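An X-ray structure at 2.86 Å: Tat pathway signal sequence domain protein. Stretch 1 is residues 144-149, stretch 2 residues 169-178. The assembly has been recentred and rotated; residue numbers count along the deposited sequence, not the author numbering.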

# COMPACT_ATOMS: atom_id res chain seq x y z
N VAL A 144 19.91 5.58 2.30
CA VAL A 144 18.81 5.81 3.22
C VAL A 144 19.02 4.76 4.30
O VAL A 144 18.76 3.58 4.06
CB VAL A 144 17.39 5.72 2.58
CG1 VAL A 144 16.32 6.14 3.57
CG2 VAL A 144 17.28 6.56 1.32
N LEU A 145 19.56 5.18 5.45
CA LEU A 145 19.77 4.31 6.59
C LEU A 145 18.60 4.49 7.55
O LEU A 145 18.29 5.61 7.94
CB LEU A 145 21.12 4.59 7.27
CG LEU A 145 21.59 3.54 8.28
CD1 LEU A 145 21.91 2.20 7.61
CD2 LEU A 145 22.75 4.04 9.07
N CYS A 146 17.90 3.38 7.87
CA CYS A 146 16.71 3.36 8.72
C CYS A 146 17.04 3.00 10.17
O CYS A 146 17.92 2.15 10.42
CB CYS A 146 15.68 2.40 8.14
SG CYS A 146 15.13 2.80 6.46
N GLU A 147 16.30 3.60 11.10
CA GLU A 147 16.47 3.36 12.53
C GLU A 147 15.85 2.00 12.93
O GLU A 147 14.63 1.83 12.75
CB GLU A 147 15.84 4.50 13.38
CG GLU A 147 16.18 4.44 14.86
CD GLU A 147 15.58 5.53 15.74
OE1 GLU A 147 14.45 5.99 15.45
OE2 GLU A 147 16.23 5.90 16.74
N PRO A 148 16.65 1.06 13.51
CA PRO A 148 16.04 -0.19 14.03
C PRO A 148 15.12 0.17 15.21
O PRO A 148 15.39 1.15 15.91
CB PRO A 148 17.25 -1.03 14.45
CG PRO A 148 18.33 -0.06 14.69
CD PRO A 148 18.09 1.14 13.84
N PHE A 149 13.99 -0.55 15.39
CA PHE A 149 12.97 -0.17 16.38
C PHE A 149 12.27 -1.34 17.06
O PHE A 149 12.33 -2.48 16.59
CB PHE A 149 11.88 0.67 15.66
CG PHE A 149 11.23 -0.07 14.50
CD1 PHE A 149 10.14 -0.91 14.71
CD2 PHE A 149 11.76 -0.00 13.22
CE1 PHE A 149 9.60 -1.66 13.67
CE2 PHE A 149 11.21 -0.74 12.17
CZ PHE A 149 10.13 -1.56 12.40
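Stretch 2 (169-178) FRKSARKLSE

A helix that packs along the end of a β-strand can combine small residues near the strand with longer side chains that reach across. The pairing of residues 144-149 with residues 169-178 is a compact example. The first stretch is strand from V144 to C146, the end of a strand that begins earlier in the chain, and then continues as an extended loop through F149. The second is helical throughout, part of a longer helix, with successive i to i+4 bonds such as A173 N to F169 O at 3.1 Å. The strand 144-146 and the helix run nearly antiparallel, their N-to-C directions 167° apart and their axes 8.7 Å apart at closest approach. Walking forward along the strand and loop therefore means walking backward along the helix, from S177 to R170. Together the stretches bury 385 Å².

V144 makes no contact with the helix. L145 points toward it and lies opposite S177 in the register, with CA of L145 6.3 Å from CA of S177. With chi1 t and chi2 p, the side chain of L145 carries CD2 to 3.2 Å from O of A173, 4.1 Å from CB of S177 and 4.4 Å from CB of L176. The hydroxyl of S177 is engaged within its own helix, OG donating a hydrogen bond to O of R174 at 2.7 Å.

C146, by strand alternation, points away, and its contribution is its backbone, O of C146 lying 4.4 Å from CB of A173. E147 starts sideways, but its extended side chain brings its end nearer the helix. OE2 of E147 forms a salt bridge with NE of R170 at 3.3 Å, which includes a weak hydrogen bond with an N-H...O angle of 135°. A second positive charge lies close by without completing a salt bridge: NH2 of R174 is 4.4 Å from OE2 of E147.

P148 brings the backbones closest in register, CA of P148 lying 5.9 Å from CA of R170. The ring of P148 rests on A173, CD of P148 lying 3.6 Å from CB of A173, an apolar contact with the alanine's methyl, while CG of P148 is 4.2 Å from O of F169. The carbonyl O of P148 meets CG of R170 at 3.2 Å, so this arginine packs with its aliphatic portion as well as pairing through its charge. At F149 the CA-to-CB bond points away, and the side chain comes no nearer than 5.9 Å to the helix.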

# COMPACT_ATOMS: atom_id res chain seq x y z
N PHE A 169 21.94 0.42 19.98
CA PHE A 169 21.85 -0.01 18.58
C PHE A 169 21.25 1.12 17.73
O PHE A 169 21.74 1.38 16.64
CB PHE A 169 21.04 -1.30 18.45
CG PHE A 169 21.82 -2.55 18.80
CD1 PHE A 169 22.13 -2.86 20.11
CD2 PHE A 169 22.26 -3.42 17.80
CE1 PHE A 169 22.88 -4.00 20.43
CE2 PHE A 169 22.99 -4.56 18.11
CZ PHE A 169 23.30 -4.85 19.43
N ARG A 170 20.24 1.81 18.27
CA ARG A 170 19.60 2.96 17.60
C ARG A 170 20.59 4.15 17.54
O ARG A 170 20.63 4.87 16.53
CB ARG A 170 18.31 3.34 18.34
CG ARG A 170 17.23 2.25 18.34
CD ARG A 170 16.10 2.51 19.34
NE ARG A 170 15.69 3.92 19.38
CZ ARG A 170 15.77 4.69 20.46
NH1 ARG A 170 16.23 4.20 21.61
NH2 ARG A 170 15.40 5.96 20.40
N LYS A 171 21.41 4.33 18.61
CA LYS A 171 22.46 5.36 18.73
C LYS A 171 23.49 5.17 17.63
O LYS A 171 23.94 6.16 17.04
CB LYS A 171 23.17 5.26 20.10
CG LYS A 171 22.61 6.13 21.22
CD LYS A 171 23.41 5.92 22.52
CE LYS A 171 22.94 6.72 23.72
NZ LYS A 171 21.57 6.35 24.17
N SER A 172 23.88 3.90 17.37
CA SER A 172 24.88 3.52 16.39
C SER A 172 24.37 3.78 14.99
O SER A 172 25.08 4.41 14.19
CB SER A 172 25.28 2.06 16.57
OG SER A 172 25.84 1.86 17.85
N ALA A 173 23.14 3.35 14.70
CA ALA A 173 22.55 3.57 13.38
C ALA A 173 22.57 5.07 13.04
O ALA A 173 23.01 5.43 11.94
CB ALA A 173 21.13 3.02 13.32
N ARG A 174 22.20 5.93 14.03
CA ARG A 174 22.19 7.38 13.84
C ARG A 174 23.60 7.92 13.65
O ARG A 174 23.81 8.71 12.73
CB ARG A 174 21.50 8.10 15.01
CG ARG A 174 21.33 9.60 14.75
CD ARG A 174 20.66 10.32 15.90
NE ARG A 174 19.25 9.94 16.06
CZ ARG A 174 18.24 10.45 15.35
NH1 ARG A 174 18.47 11.35 14.40
NH2 ARG A 174 16.99 10.03 15.57
N LYS A 175 24.56 7.50 14.51
CA LYS A 175 25.97 7.93 14.49
C LYS A 175 26.60 7.67 13.11
O LYS A 175 27.35 8.51 12.59
CB LYS A 175 26.76 7.17 15.58
CG LYS A 175 28.25 7.52 15.71
CD LYS A 175 28.93 6.59 16.72
CE LYS A 175 30.41 6.83 16.89
NZ LYS A 175 31.01 5.86 17.84
N LEU A 176 26.24 6.52 12.50
CA LEU A 176 26.77 6.11 11.23
C LEU A 176 26.11 6.87 10.09
O LEU A 176 26.79 7.19 9.11
CB LEU A 176 26.65 4.60 11.06
CG LEU A 176 27.62 3.81 11.95
CD1 LEU A 176 27.17 2.38 12.09
CD2 LEU A 176 29.09 3.91 11.45
N SER A 177 24.81 7.21 10.23
CA SER A 177 24.13 8.02 9.21
C SER A 177 24.82 9.40 9.12
O SER A 177 24.94 9.96 8.04
CB SER A 177 22.63 8.16 9.51
OG SER A 177 22.38 9.18 10.46
N GLU A 178 25.32 9.90 10.27
CA GLU A 178 26.03 11.18 10.37
C GLU A 178 27.41 11.05 9.71
O GLU A 178 27.75 11.88 8.86
CB GLU A 178 26.16 11.64 11.84
CG GLU A 178 24.85 12.10 12.49
CD GLU A 178 24.72 11.93 13.99
OE1 GLU A 178 25.74 11.65 14.67
OE2 GLU A 178 23.59 12.08 14.50